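Local coordinates for prolyl-ACP dehydrogenase (Oscillatoria sp., PDB 4IRN), which oxidises the prolyl group carried by an acyl carrier protein during anatoxin-a biosynthesis, using FAD and an acyl-CoA dehydrogenase fold, at residues A[178-186]-A[257-265]; A[199-207]-A[219-230]. All blocks are in the same frame, centred on the assembly; numbering follows the deposited sequence.

Contact 1: A[178-186]-A[257-265]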
ATOM      1  N   ALA A 178     -10.954  -8.882  43.416  1.00 33.28           N
ATOM      2  CA  ALA A 178     -11.197  -7.970  44.525  1.00 33.36           C
ATOM      3  C   ALA A 178     -12.257  -8.584  45.445  1.00 38.95           C
ATOM      4  O   ALA A 178     -13.445  -8.596  45.099  1.00 39.32           O
ATOM      5  CB  ALA A 178     -11.650  -6.620  44.005  1.00 33.88           C
ATOM      6  N   GLN A 179     -11.803  -9.171  46.573  1.00 35.87           N
ATOM      7  CA  GLN A 179     -12.684  -9.801  47.554  1.00 35.99           C
ATOM      8  C   GLN A 179     -13.039  -8.855  48.704  1.00 39.44           C
ATOM      9  O   GLN A 179     -12.147  -8.359  49.389  1.00 38.65           O
ATOM     10  CB  GLN A 179     -12.135 -11.156  48.049  1.00 37.60           C
ATOM     11  CG  GLN A 179     -12.494 -12.345  47.136  1.00 58.95           C
ATOM     12  CD  GLN A 179     -13.989 -12.531  46.933  1.00 81.12           C
ATOM     13  OE1 GLN A 179     -14.772 -12.615  47.889  1.00 75.22           O
ATOM     14  NE2 GLN A 179     -14.417 -12.600  45.675  1.00 74.98           N
ATOM     15  N   LYS A 180     -14.337  -8.595  48.886  1.00 36.39           N
ATOM     16  CA  LYS A 180     -14.907  -7.725  49.919  1.00 36.58           C
ATOM     17  C   LYS A 180     -14.819  -8.343  51.329  1.00 41.38           C
ATOM     18  O   LYS A 180     -15.000  -9.544  51.486  1.00 41.31           O
ATOM     19  CB  LYS A 180     -16.364  -7.369  49.547  1.00 38.81           C
ATOM     20  CG  LYS A 180     -16.895  -6.122  50.214  1.00 51.79           C
ATOM     21  CD  LYS A 180     -18.274  -5.759  49.744  1.00 63.90           C
ATOM     22  CE  LYS A 180     -18.592  -4.361  50.227  1.00 73.83           C
ATOM     23  NZ  LYS A 180     -19.900  -3.865  49.770  1.00 83.58           N
ATOM     24  N   ASP A 181     -14.539  -7.504  52.339  1.00 38.40           N
ATOM     25  CA  ASP A 181     -14.456  -7.879  53.752  1.00 38.66           C
ATOM     26  C   ASP A 181     -15.047  -6.732  54.597  1.00 42.46           C
ATOM     27  O   ASP A 181     -14.332  -6.000  55.295  1.00 41.72           O
ATOM     28  CB  ASP A 181     -13.010  -8.218  54.149  1.00 40.74           C
ATOM     29  CG  ASP A 181     -12.844  -8.868  55.511  1.00 48.96           C
ATOM     30  OD1 ASP A 181     -13.807  -9.527  55.985  1.00 49.26           O
ATOM     31  OD2 ASP A 181     -11.734  -8.776  56.073  1.00 54.46           O
ATOM     32  N   GLY A 182     -16.355  -6.564  54.459  1.00 39.44           N
ATOM     33  CA  GLY A 182     -17.109  -5.514  55.123  1.00 39.45           C
ATOM     34  C   GLY A 182     -16.967  -4.198  54.392  1.00 44.46           C
ATOM     35  O   GLY A 182     -17.545  -4.017  53.316  1.00 44.21           O
ATOM     36  N   ASP A 183     -16.181  -3.277  54.968  1.00 41.68           N
ATOM     37  CA  ASP A 183     -15.932  -1.943  54.408  1.00 41.47           C
ATOM     38  C   ASP A 183     -14.678  -1.884  53.509  1.00 43.70           C
ATOM     39  O   ASP A 183     -14.366  -0.829  52.946  1.00 43.63           O
ATOM     40  CB  ASP A 183     -15.864  -0.890  55.534  1.00 43.69           C
ATOM     41  CG  ASP A 183     -14.789  -1.137  56.579  1.00 59.26           C
ATOM     42  OD1 ASP A 183     -14.925  -2.114  57.352  1.00 60.52           O
ATOM     43  OD2 ASP A 183     -13.837  -0.318  56.659  1.00 67.74           O
ATOM     44  N   LYS A 184     -13.971  -3.009  53.370  1.00 38.24           N
ATOM     45  CA  LYS A 184     -12.751  -3.053  52.570  1.00 37.12           C
ATOM     46  C   LYS A 184     -12.777  -4.116  51.477  1.00 38.03           C
ATOM     47  O   LYS A 184     -13.727  -4.887  51.398  1.00 38.10           O
ATOM     48  CB  LYS A 184     -11.504  -3.185  53.466  1.00 39.81           C
ATOM     49  CG  LYS A 184     -11.467  -4.452  54.309  1.00 55.80           C
ATOM     50  CD  LYS A 184     -10.253  -4.488  55.223  1.00 67.98           C
ATOM     51  CE  LYS A 184     -10.372  -5.707  56.111  1.00 81.69           C
ATOM     52  NZ  LYS A 184      -9.119  -6.137  56.793  1.00 94.09           N
ATOM     53  N   TYR A 185     -11.734  -4.130  50.624  1.00 31.57           N
ATOM     54  CA  TYR A 185     -11.555  -5.064  49.511  1.00 29.67           C
ATOM     55  C   TYR A 185     -10.131  -5.604  49.512  1.00 33.73           C
ATOM     56  O   TYR A 185      -9.189  -4.845  49.734  1.00 33.96           O
ATOM     57  CB  TYR A 185     -11.842  -4.386  48.158  1.00 29.09           C
ATOM     58  CG  TYR A 185     -13.300  -4.121  47.869  1.00 27.75           C
ATOM     59  CD1 TYR A 185     -13.894  -2.916  48.229  1.00 28.75           C
ATOM     60  CD2 TYR A 185     -14.070  -5.046  47.174  1.00 28.08           C
ATOM     61  CE1 TYR A 185     -15.226  -2.644  47.922  1.00 27.43           C
ATOM     62  CE2 TYR A 185     -15.408  -4.789  46.866  1.00 28.47           C
ATOM     63  CZ  TYR A 185     -15.980  -3.585  47.242  1.00 31.12           C
ATOM     64  OH  TYR A 185     -17.292  -3.314  46.946  1.00 26.00           O
ATOM     65  N   ILE A 186      -9.975  -6.906  49.250  1.00 29.82           N
ATOM     66  CA  ILE A 186      -8.671  -7.560  49.185  1.00 29.62           C
ATOM     67  C   ILE A 186      -8.354  -7.824  47.716  1.00 33.71           C
ATOM     68  O   ILE A 186      -9.023  -8.642  47.070  1.00 32.62           O
ATOM     69  CB  ILE A 186      -8.598  -8.858  50.025  1.00 32.72           C
ATOM     70  CG1 ILE A 186      -9.319  -8.808  51.409  1.00 33.01           C
ATOM     71  CG2 ILE A 186      -7.194  -9.474  50.024  1.00 33.68           C
ATOM     72  CD1 ILE A 186      -8.977  -7.806  52.462  1.00 39.90           C
ATOM     73  N   SER A 257     -10.166   0.595  50.952  1.00 20.75           N
ATOM     74  CA  SER A 257     -11.477   0.956  51.486  1.00 20.23           C
ATOM     75  C   SER A 257     -12.529   1.027  50.370  1.00 22.76           C
ATOM     76  O   SER A 257     -12.190   1.348  49.229  1.00 22.73           O
ATOM     77  CB  SER A 257     -11.386   2.303  52.198  1.00 24.08           C
ATOM     78  OG  SER A 257     -12.640   2.733  52.704  1.00 34.66           O
ATOM     79  N   ALA A 258     -13.807   0.769  50.711  1.00 17.90           N
ATOM     80  CA  ALA A 258     -14.924   0.856  49.764  1.00 17.65           C
ATOM     81  C   ALA A 258     -15.141   2.307  49.297  1.00 22.47           C
ATOM     82  O   ALA A 258     -15.769   2.538  48.265  1.00 22.39           O
ATOM     83  CB  ALA A 258     -16.191   0.314  50.391  1.00 18.26           C
ATOM     84  N   ALA A 259     -14.587   3.273  50.051  1.00 19.27           N
ATOM     85  CA  ALA A 259     -14.631   4.703  49.764  1.00 19.09           C
ATOM     86  C   ALA A 259     -13.719   5.054  48.590  1.00 22.95           C
ATOM     87  O   ALA A 259     -13.971   6.044  47.903  1.00 21.85           O
ATOM     88  CB  ALA A 259     -14.196   5.482  50.990  1.00 19.87           C
ATOM     89  N   ASN A 260     -12.640   4.259  48.383  1.00 19.62           N
ATOM     90  CA  ASN A 260     -11.662   4.453  47.311  1.00 18.71           C
ATOM     91  C   ASN A 260     -11.988   3.655  46.041  1.00 20.54           C
ATOM     92  O   ASN A 260     -11.200   3.647  45.096  1.00 20.09           O
ATOM     93  CB  ASN A 260     -10.237   4.229  47.809  1.00 17.89           C
ATOM     94  CG  ASN A 260      -9.481   5.497  48.128  1.00 38.82           C
ATOM     95  OD1 ASN A 260     -10.038   6.489  48.599  1.00 32.49           O
ATOM     96  ND2 ASN A 260      -8.174   5.479  47.909  1.00 31.65           N
ATOM     97  N   ARG A 261     -13.174   3.028  46.007  1.00 15.50           N
ATOM     98  CA  ARG A 261     -13.685   2.289  44.858  1.00 14.75           C
ATOM     99  C   ARG A 261     -14.345   3.282  43.910  1.00 17.15           C
ATOM    100  O   ARG A 261     -15.276   3.973  44.299  1.00 15.40           O
ATOM    101  CB  ARG A 261     -14.686   1.205  45.332  1.00 14.53           C
ATOM    102  CG  ARG A 261     -15.357   0.390  44.241  1.00 20.72           C
ATOM    103  CD  ARG A 261     -16.520  -0.417  44.754  1.00 26.30           C
ATOM    104  NE  ARG A 261     -17.650   0.464  45.039  1.00 38.52           N
ATOM    105  CZ  ARG A 261     -18.638   0.193  45.882  1.00 45.02           C
ATOM    106  NH1 ARG A 261     -18.598  -0.898  46.635  1.00 22.17           N
ATOM    107  NH2 ARG A 261     -19.628   1.054  46.045  1.00 29.59           N
ATOM    108  N   LEU A 262     -13.850   3.368  42.673  1.00 14.57           N
ATOM    109  CA  LEU A 262     -14.390   4.286  41.664  1.00 14.41           C
ATOM    110  C   LEU A 262     -15.640   3.658  41.048  1.00 21.36           C
ATOM    111  O   LEU A 262     -15.563   2.564  40.471  1.00 21.29           O
ATOM    112  CB  LEU A 262     -13.334   4.615  40.591  1.00 13.61           C
ATOM    113  CG  LEU A 262     -13.624   5.820  39.703  1.00 17.47           C
ATOM    114  CD1 LEU A 262     -13.483   7.121  40.471  1.00 17.55           C
ATOM    115  CD2 LEU A 262     -12.687   5.836  38.525  1.00 19.51           C
ATOM    116  N   GLY A 263     -16.781   4.320  41.256  1.00 18.01           N
ATOM    117  CA  GLY A 263     -18.087   3.851  40.813  1.00 16.89           C
ATOM    118  C   GLY A 263     -18.603   2.679  41.627  1.00 20.76           C
ATOM    119  O   GLY A 263     -17.950   2.222  42.569  1.00 18.94           O
ATOM    120  N   GLU A 264     -19.787   2.175  41.259  1.00 19.14           N
ATOM    121  CA  GLU A 264     -20.403   1.029  41.931  1.00 18.73           C
ATOM    122  C   GLU A 264     -19.774  -0.277  41.437  1.00 23.40           C
ATOM    123  O   GLU A 264     -19.004  -0.270  40.467  1.00 21.73           O
ATOM    124  CB  GLU A 264     -21.930   1.019  41.685  1.00 19.86           C
ATOM    125  CG  GLU A 264     -22.709   2.061  42.476  1.00 32.10           C
ATOM    126  CD  GLU A 264     -22.755   1.924  43.992  1.00 57.96           C
ATOM    127  OE1 GLU A 264     -22.619   0.787  44.505  1.00 57.63           O
ATOM    128  OE2 GLU A 264     -22.976   2.956  44.666  1.00 47.01           O
ATOM    129  N   GLU A 265     -20.099  -1.404  42.113  1.00 21.73           N
ATOM    130  CA  GLU A 265     -19.647  -2.742  41.726  1.00 21.34           C
ATOM    131  C   GLU A 265     -20.253  -3.070  40.356  1.00 25.45           C
ATOM    132  O   GLU A 265     -21.472  -2.938  40.166  1.00 24.21           O
ATOM    133  CB  GLU A 265     -20.110  -3.786  42.754  1.00 22.41           C
ATOM    134  CG  GLU A 265     -19.208  -3.932  43.970  1.00 30.22           C
ATOM    135  CD  GLU A 265     -19.557  -5.059  44.929  1.00 42.34           C
ATOM    136  OE1 GLU A 265     -20.561  -5.764  44.677  1.00 33.57           O
ATOM    137  OE2 GLU A 265     -18.831  -5.235  45.938  1.00 37.38           O
TER

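Contact 2: A[199-207]-A[219-230]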
ATOM      1  N   ILE A 199       6.857   5.966  39.539  1.00 15.81           N
ATOM      2  CA  ILE A 199       6.791   7.344  40.052  1.00 15.31           C
ATOM      3  C   ILE A 199       5.366   7.791  40.437  1.00 18.85           C
ATOM      4  O   ILE A 199       5.189   8.917  40.890  1.00 18.35           O
ATOM      5  CB  ILE A 199       7.449   8.350  39.077  1.00 18.84           C
ATOM      6  CG1 ILE A 199       6.756   8.309  37.709  1.00 19.52           C
ATOM      7  CG2 ILE A 199       8.939   8.081  38.945  1.00 20.47           C
ATOM      8  CD1 ILE A 199       6.995   9.454  36.815  1.00 25.41           C
ATOM      9  N   ALA A 200       4.359   6.916  40.262  1.00 15.30           N
ATOM     10  CA  ALA A 200       2.952   7.211  40.574  1.00 14.94           C
ATOM     11  C   ALA A 200       2.657   7.264  42.056  1.00 20.76           C
ATOM     12  O   ALA A 200       3.231   6.504  42.834  1.00 21.14           O
ATOM     13  CB  ALA A 200       2.026   6.206  39.915  1.00 15.30           C
ATOM     14  N   ASP A 201       1.727   8.149  42.433  1.00 17.41           N
ATOM     15  CA  ASP A 201       1.259   8.350  43.798  1.00 16.51           C
ATOM     16  C   ASP A 201      -0.125   7.728  43.979  1.00 19.48           C
ATOM     17  O   ASP A 201      -0.474   7.334  45.094  1.00 20.29           O
ATOM     18  CB  ASP A 201       1.255   9.840  44.155  1.00 18.09           C
ATOM     19  CG  ASP A 201       2.636  10.464  44.128  1.00 30.99           C
ATOM     20  OD1 ASP A 201       3.436  10.175  45.046  1.00 31.49           O
ATOM     21  OD2 ASP A 201       2.936  11.212  43.163  1.00 37.98           O
ATOM     22  N   LEU A 202      -0.898   7.624  42.877  1.00 13.23           N
ATOM     23  CA  LEU A 202      -2.228   7.011  42.843  1.00 12.52           C
ATOM     24  C   LEU A 202      -2.354   6.031  41.660  1.00 15.11           C
ATOM     25  O   LEU A 202      -1.939   6.343  40.537  1.00 14.32           O
ATOM     26  CB  LEU A 202      -3.338   8.087  42.808  1.00 12.51           C
ATOM     27  CG  LEU A 202      -4.799   7.615  42.967  1.00 16.76           C
ATOM     28  CD1 LEU A 202      -5.101   7.152  44.413  1.00 16.85           C
ATOM     29  CD2 LEU A 202      -5.765   8.712  42.563  1.00 17.48           C
ATOM     30  N   PHE A 203      -2.920   4.846  41.933  1.00 10.53           N
ATOM     31  CA  PHE A 203      -3.088   3.788  40.950  1.00  9.95           C
ATOM     32  C   PHE A 203      -4.557   3.530  40.649  1.00 15.71           C
ATOM     33  O   PHE A 203      -5.334   3.269  41.565  1.00 16.17           O
ATOM     34  CB  PHE A 203      -2.396   2.504  41.435  1.00 11.06           C
ATOM     35  CG  PHE A 203      -0.885   2.583  41.452  1.00 12.19           C
ATOM     36  CD1 PHE A 203      -0.210   3.093  42.556  1.00 15.01           C
ATOM     37  CD2 PHE A 203      -0.134   2.122  40.373  1.00 13.48           C
ATOM     38  CE1 PHE A 203       1.189   3.164  42.569  1.00 15.71           C
ATOM     39  CE2 PHE A 203       1.266   2.195  40.388  1.00 15.78           C
ATOM     40  CZ  PHE A 203       1.917   2.712  41.487  1.00 14.01           C
ATOM     41  N   ILE A 204      -4.941   3.629  39.368  1.00 11.71           N
ATOM     42  CA  ILE A 204      -6.301   3.340  38.901  1.00 11.45           C
ATOM     43  C   ILE A 204      -6.274   1.870  38.441  1.00 16.14           C
ATOM     44  O   ILE A 204      -5.709   1.557  37.393  1.00 15.84           O
ATOM     45  CB  ILE A 204      -6.786   4.338  37.801  1.00 14.09           C
ATOM     46  CG1 ILE A 204      -6.634   5.836  38.220  1.00 13.82           C
ATOM     47  CG2 ILE A 204      -8.196   4.021  37.294  1.00 13.97           C
ATOM     48  CD1 ILE A 204      -7.360   6.307  39.500  1.00 13.46           C
ATOM     49  N   ILE A 205      -6.833   0.982  39.248  1.00 15.59           N
ATOM     50  CA  ILE A 205      -6.802  -0.463  39.025  1.00 16.06           C
ATOM     51  C   ILE A 205      -8.144  -1.071  38.641  1.00 19.37           C
ATOM     52  O   ILE A 205      -9.143  -0.849  39.309  1.00 18.12           O
ATOM     53  CB  ILE A 205      -6.122  -1.177  40.229  1.00 18.91           C
ATOM     54  CG1 ILE A 205      -4.791  -0.462  40.583  1.00 19.33           C
ATOM     55  CG2 ILE A 205      -5.990  -2.681  40.012  1.00 18.89           C
ATOM     56  CD1 ILE A 205      -3.666  -1.245  41.154  1.00 26.30           C
ATOM     57  N   PHE A 206      -8.134  -1.874  37.567  1.00 15.88           N
ATOM     58  CA  PHE A 206      -9.299  -2.584  37.040  1.00 15.60           C
ATOM     59  C   PHE A 206      -9.255  -4.024  37.517  1.00 18.18           C
ATOM     60  O   PHE A 206      -8.347  -4.763  37.156  1.00 17.73           O
ATOM     61  CB  PHE A 206      -9.371  -2.455  35.504  1.00 17.18           C
ATOM     62  CG  PHE A 206      -9.817  -1.071  35.085  1.00 18.26           C
ATOM     63  CD1 PHE A 206      -8.895  -0.035  34.932  1.00 20.53           C
ATOM     64  CD2 PHE A 206     -11.160  -0.795  34.861  1.00 20.07           C
ATOM     65  CE1 PHE A 206      -9.317   1.258  34.586  1.00 20.99           C
ATOM     66  CE2 PHE A 206     -11.577   0.493  34.498  1.00 23.35           C
ATOM     67  CZ  PHE A 206     -10.652   1.511  34.360  1.00 20.98           C
ATOM     68  N   ALA A 207     -10.193  -4.394  38.388  1.00 15.56           N
ATOM     69  CA  ALA A 207     -10.287  -5.727  38.997  1.00 15.66           C
ATOM     70  C   ALA A 207     -11.699  -6.327  38.852  1.00 19.68           C
ATOM     71  O   ALA A 207     -12.582  -5.683  38.288  1.00 18.62           O
ATOM     72  CB  ALA A 207      -9.891  -5.649  40.473  1.00 16.46           C
ATOM     73  N   THR A 219     -14.729  -4.019  38.212  1.00 25.06           N
ATOM     74  CA  THR A 219     -14.814  -2.902  39.162  1.00 24.00           C
ATOM     75  C   THR A 219     -13.459  -2.169  39.234  1.00 26.03           C
ATOM     76  O   THR A 219     -12.413  -2.811  39.137  1.00 25.20           O
ATOM     77  CB  THR A 219     -15.317  -3.422  40.538  1.00 32.69           C
ATOM     78  OG1 THR A 219     -16.449  -4.284  40.353  1.00 28.70           O
ATOM     79  CG2 THR A 219     -15.704  -2.303  41.490  1.00 32.56           C
ATOM     80  N   THR A 220     -13.486  -0.823  39.399  1.00 21.52           N
ATOM     81  CA  THR A 220     -12.299   0.043  39.486  1.00 20.02           C
ATOM     82  C   THR A 220     -12.002   0.463  40.932  1.00 23.00           C
ATOM     83  O   THR A 220     -12.928   0.772  41.688  1.00 21.60           O
ATOM     84  CB  THR A 220     -12.451   1.250  38.560  1.00 25.71           C
ATOM     85  OG1 THR A 220     -13.054   0.834  37.333  1.00 27.50           O
ATOM     86  CG2 THR A 220     -11.125   1.962  38.288  1.00 22.50           C
ATOM     87  N   PHE A 221     -10.700   0.487  41.306  1.00 20.11           N
ATOM     88  CA  PHE A 221     -10.212   0.861  42.640  1.00 19.70           C
ATOM     89  C   PHE A 221      -9.053   1.849  42.552  1.00 25.93           C
ATOM     90  O   PHE A 221      -8.216   1.750  41.646  1.00 26.23           O
ATOM     91  CB  PHE A 221      -9.786  -0.384  43.431  1.00 20.83           C
ATOM     92  CG  PHE A 221     -10.893  -1.392  43.615  1.00 22.13           C
ATOM     93  CD1 PHE A 221     -11.773  -1.296  44.691  1.00 25.35           C
ATOM     94  CD2 PHE A 221     -11.064  -2.436  42.711  1.00 24.60           C
ATOM     95  CE1 PHE A 221     -12.816  -2.214  44.847  1.00 26.61           C
ATOM     96  CE2 PHE A 221     -12.116  -3.345  42.858  1.00 27.86           C
ATOM     97  CZ  PHE A 221     -12.980  -3.234  43.931  1.00 25.99           C
ATOM     98  N   MET A 222      -9.013   2.817  43.490  1.00 22.90           N
ATOM     99  CA  MET A 222      -7.959   3.835  43.564  1.00 22.16           C
ATOM    100  C   MET A 222      -7.076   3.528  44.752  1.00 26.31           C
ATOM    101  O   MET A 222      -7.507   3.658  45.896  1.00 26.14           O
ATOM    102  CB  MET A 222      -8.544   5.250  43.659  1.00 24.20           C
ATOM    103  CG  MET A 222      -9.424   5.608  42.485  1.00 27.61           C
ATOM    104  SD  MET A 222     -10.164   7.237  42.574  1.00 31.65           S
ATOM    105  CE  MET A 222     -11.397   6.960  43.807  1.00 27.97           C
ATOM    106  N   ILE A 223      -5.860   3.048  44.477  1.00 25.49           N
ATOM    107  CA  ILE A 223      -4.923   2.659  45.516  1.00 26.45           C
ATOM    108  C   ILE A 223      -3.740   3.613  45.536  1.00 30.97           C
ATOM    109  O   ILE A 223      -3.089   3.807  44.504  1.00 30.10           O
ATOM    110  CB  ILE A 223      -4.533   1.157  45.382  1.00 29.94           C
ATOM    111  CG1 ILE A 223      -5.800   0.240  45.378  1.00 30.61           C
ATOM    112  CG2 ILE A 223      -3.575   0.723  46.493  1.00 30.76           C
ATOM    113  CD1 ILE A 223      -5.635  -1.139  44.744  1.00 41.44           C
ATOM    114  N   GLU A 224      -3.478   4.209  46.698  1.00 28.51           N
ATOM    115  CA  GLU A 224      -2.356   5.117  46.887  1.00 29.02           C
ATOM    116  C   GLU A 224      -1.026   4.339  46.897  1.00 34.34           C
ATOM    117  O   GLU A 224      -1.008   3.154  47.241  1.00 32.86           O
ATOM    118  CB  GLU A 224      -2.511   5.906  48.195  1.00 30.30           C
ATOM    119  CG  GLU A 224      -3.520   7.038  48.117  1.00 37.77           C
ATOM    120  CD  GLU A 224      -3.774   7.802  49.404  1.00 53.20           C
ATOM    121  OE1 GLU A 224      -2.882   7.841  50.285  1.00 52.64           O
ATOM    122  OE2 GLU A 224      -4.866   8.404  49.510  1.00 38.37           O
ATOM    123  N   LYS A 225       0.067   5.014  46.521  1.00 32.91           N
ATOM    124  CA  LYS A 225       1.431   4.480  46.499  1.00 33.76           C
ATOM    125  C   LYS A 225       1.815   4.004  47.925  1.00 41.00           C
ATOM    126  O   LYS A 225       1.361   4.578  48.905  1.00 41.19           O
ATOM    127  CB  LYS A 225       2.367   5.593  46.005  1.00 36.13           C
ATOM    128  CG  LYS A 225       3.863   5.357  46.135  1.00 48.24           C
ATOM    129  CD  LYS A 225       4.669   6.634  45.777  1.00 61.27           C
ATOM    130  CE  LYS A 225       4.711   7.704  46.850  1.00 73.66           C
ATOM    131  NZ  LYS A 225       5.379   7.269  48.096  1.00 84.64           N
ATOM    132  N   ASP A 226       2.629   2.985  48.041  1.00 39.44           N
ATOM    133  CA  ASP A 226       3.101   2.428  49.319  1.00 39.96           C
ATOM    134  C   ASP A 226       1.944   1.905  50.174  1.00 43.40           C
ATOM    135  O   ASP A 226       1.874   2.186  51.378  1.00 43.30           O
ATOM    136  CB  ASP A 226       3.963   3.436  50.117  1.00 42.12           C
ATOM    137  CG  ASP A 226       5.346   3.712  49.572  1.00 54.76           C
ATOM    138  OD1 ASP A 226       5.939   2.790  48.949  1.00 55.51           O
ATOM    139  OD2 ASP A 226       5.851   4.835  49.788  1.00 60.71           O
ATOM    140  N   THR A 227       1.028   1.157  49.546  1.00 38.43           N
ATOM    141  CA  THR A 227      -0.041   0.488  50.270  1.00 37.14           C
ATOM    142  C   THR A 227       0.494  -0.939  50.422  1.00 40.37           C
ATOM    143  O   THR A 227       1.004  -1.481  49.432  1.00 40.54           O
ATOM    144  CB  THR A 227      -1.377   0.584  49.528  1.00 42.17           C
ATOM    145  OG1 THR A 227      -1.758   1.954  49.462  1.00 40.36           O
ATOM    146  CG2 THR A 227      -2.491  -0.208  50.202  1.00 39.44           C
ATOM    147  N   PRO A 228       0.487  -1.538  51.641  1.00 35.46           N
ATOM    148  CA  PRO A 228       1.039  -2.893  51.783  1.00 34.57           C
ATOM    149  C   PRO A 228       0.351  -3.876  50.830  1.00 37.18           C
ATOM    150  O   PRO A 228      -0.878  -3.973  50.804  1.00 35.35           O
ATOM    151  CB  PRO A 228       0.797  -3.217  53.261  1.00 36.26           C
ATOM    152  CG  PRO A 228       0.658  -1.905  53.924  1.00 40.63           C
ATOM    153  CD  PRO A 228      -0.028  -1.035  52.931  1.00 36.44           C
ATOM    154  N   GLY A 229       1.165  -4.491  49.988  1.00 34.60           N
ATOM    155  CA  GLY A 229       0.721  -5.445  48.975  1.00 34.32           C
ATOM    156  C   GLY A 229       0.920  -5.005  47.538  1.00 36.78           C
ATOM    157  O   GLY A 229       0.748  -5.810  46.626  1.00 36.03           O
ATOM    158  N   LEU A 230       1.278  -3.728  47.338  1.00 33.04           N
ATOM    159  CA  LEU A 230       1.501  -3.109  46.037  1.00 32.65           C
ATOM    160  C   LEU A 230       3.004  -3.195  45.679  1.00 34.97           C
ATOM    161  O   LEU A 230       3.809  -2.412  46.184  1.00 34.40           O
ATOM    162  CB  LEU A 230       0.996  -1.655  46.112  1.00 33.03           C
ATOM    163  CG  LEU A 230       0.904  -0.846  44.826  1.00 38.31           C
ATOM    164  CD1 LEU A 230      -0.377  -1.160  44.077  1.00 38.74           C
ATOM    165  CD2 LEU A 230       0.917   0.628  45.144  1.00 40.60           C
TER

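Contact 1: A[178-186]-A[257-265]
The phenol oxygen of Tyr185 joins the two segments, meeting Arg261 and Glu265 at the end of its side chain. It donates to Glu265 OE2, with 2.7 Å between Tyr185 OH and that oxygen, and it accepts from Arg261 NH1 at 2.8 Å from Tyr185 OH. The two partners use their flat groups differently. The hydroxyl lies almost in the guanidinium plane of Arg261, whereas it reaches Glu265 OE2 on the anti side of the carboxylate. Both groups stand steeply to the ring, the guanidinium at 74° to it. The chain of Arg261 leaves with CG anti to the backbone N (chi1 177°) and then bends at chi3, which turns NH1 to the phenol while NE binds Gly263 O within its own loop. Glu265 instead runs extended beyond CG and lays OE2 near the plane of the tyrosine ring. Lys180, also extended, passes CG over one ring face and brings CD to 3.9 Å from Glu265 OE2; its NZ stays beyond salt-bridge distance, although its charge would probably still help to stabilise the carboxylate. Ala258 CA lies at the ring edge, 4.0 Å from Tyr185 CE1, with its methyl nearby.

Nearer the hairpin turn the link is made by the main chain: Ala258 N donates to Asp183 O at 2.8 Å, next to the antiparallel non-hydrogen-bonded pair Lys184 and Ser257. Lys184 turns its end away to a salt bridge with Glu255.

The contact lies at the surface, where the hairpin of strands 177-181 and 184-191 meets the end of strand 249-257 and the turn leading through the short strand 261-262. Tyr185 also meets the Phe221 ring of strand 218-224, and Gln143 of helix 141-153 binds the carbonyls of Ala259 and Arg261.

Contact 2: A[199-207]-A[219-230]
The Phe206 ring carries Thr220 CG2 over one face, a CH-pi contact with CG2 4.1 Å from the ring centroid and 14° off the normal. Phe203 has Ala200 CB over one face and Ile223 O in plane at its edge, while Leu230 CD2 approaches obliquely to 3.6 Å from Phe203 CE1. At the edge of the Phe221 ring sits the methyl of Ala207, its CB 4.0 Å from Phe221 CE2.

Strands 202-207 and 219-224 form an antiparallel hairpin. Phe203 with Ile223, Ile205 with Phe221 and Ala207 with Thr219 are hydrogen-bonded pairs, each closed by two backbone bonds. Leu202, Ile204 and Phe206 share a face with Glu224, Met222 and Thr220. On this face Ile204 and Met222 run side by side, with Ile204 CD1 3.7 Å from Met222 CG. The other face brings Ile205 CD1 to 4.1 Å from Ile223 CD1, and its side chains pack on Leu187 and Leu249.

Past the strand, Lys225 N still bonds Asp201 O. The lysine lays its aliphatic chain beside Asp201, then bends twice to put NZ 3.0 Å from Asp226 OD2. Asp201 OD2 accepts from Ile157 N, and Glu224 OE2 bonds Tyr147 OH.

The buried main chain is thus matched by regular hydrogen bonds between largely apolar faces, with charged side chains gathered at the strand end. This chemistry implies a structural role for the hairpin, which borders the FAD pocket through Phe206, packed on the FAD-binding residues His160 and Ala162.

In the fold
Contact 1 and contact 2 have centres 12 Å apart on the same side of the chain's centre, in the beta-rich part of the acyl-CoA dehydrogenase fold. Along the chain, contact 2 is nested inside the loop that contact 1 closes: 178-186 comes first, then the hairpin of 199-207 and 219-230, and finally 257-265. Strand 261-262 borders strand 218-224, where Leu262 N probably bonds Thr220 O, and Asn260 ND2 probably bonds Met222 O. Ala178 packs on Phe221 from the other sheet. The two beta sheets are thereby joined, with contact 1 at the outer surface and contact 2 buried, nearer the FAD.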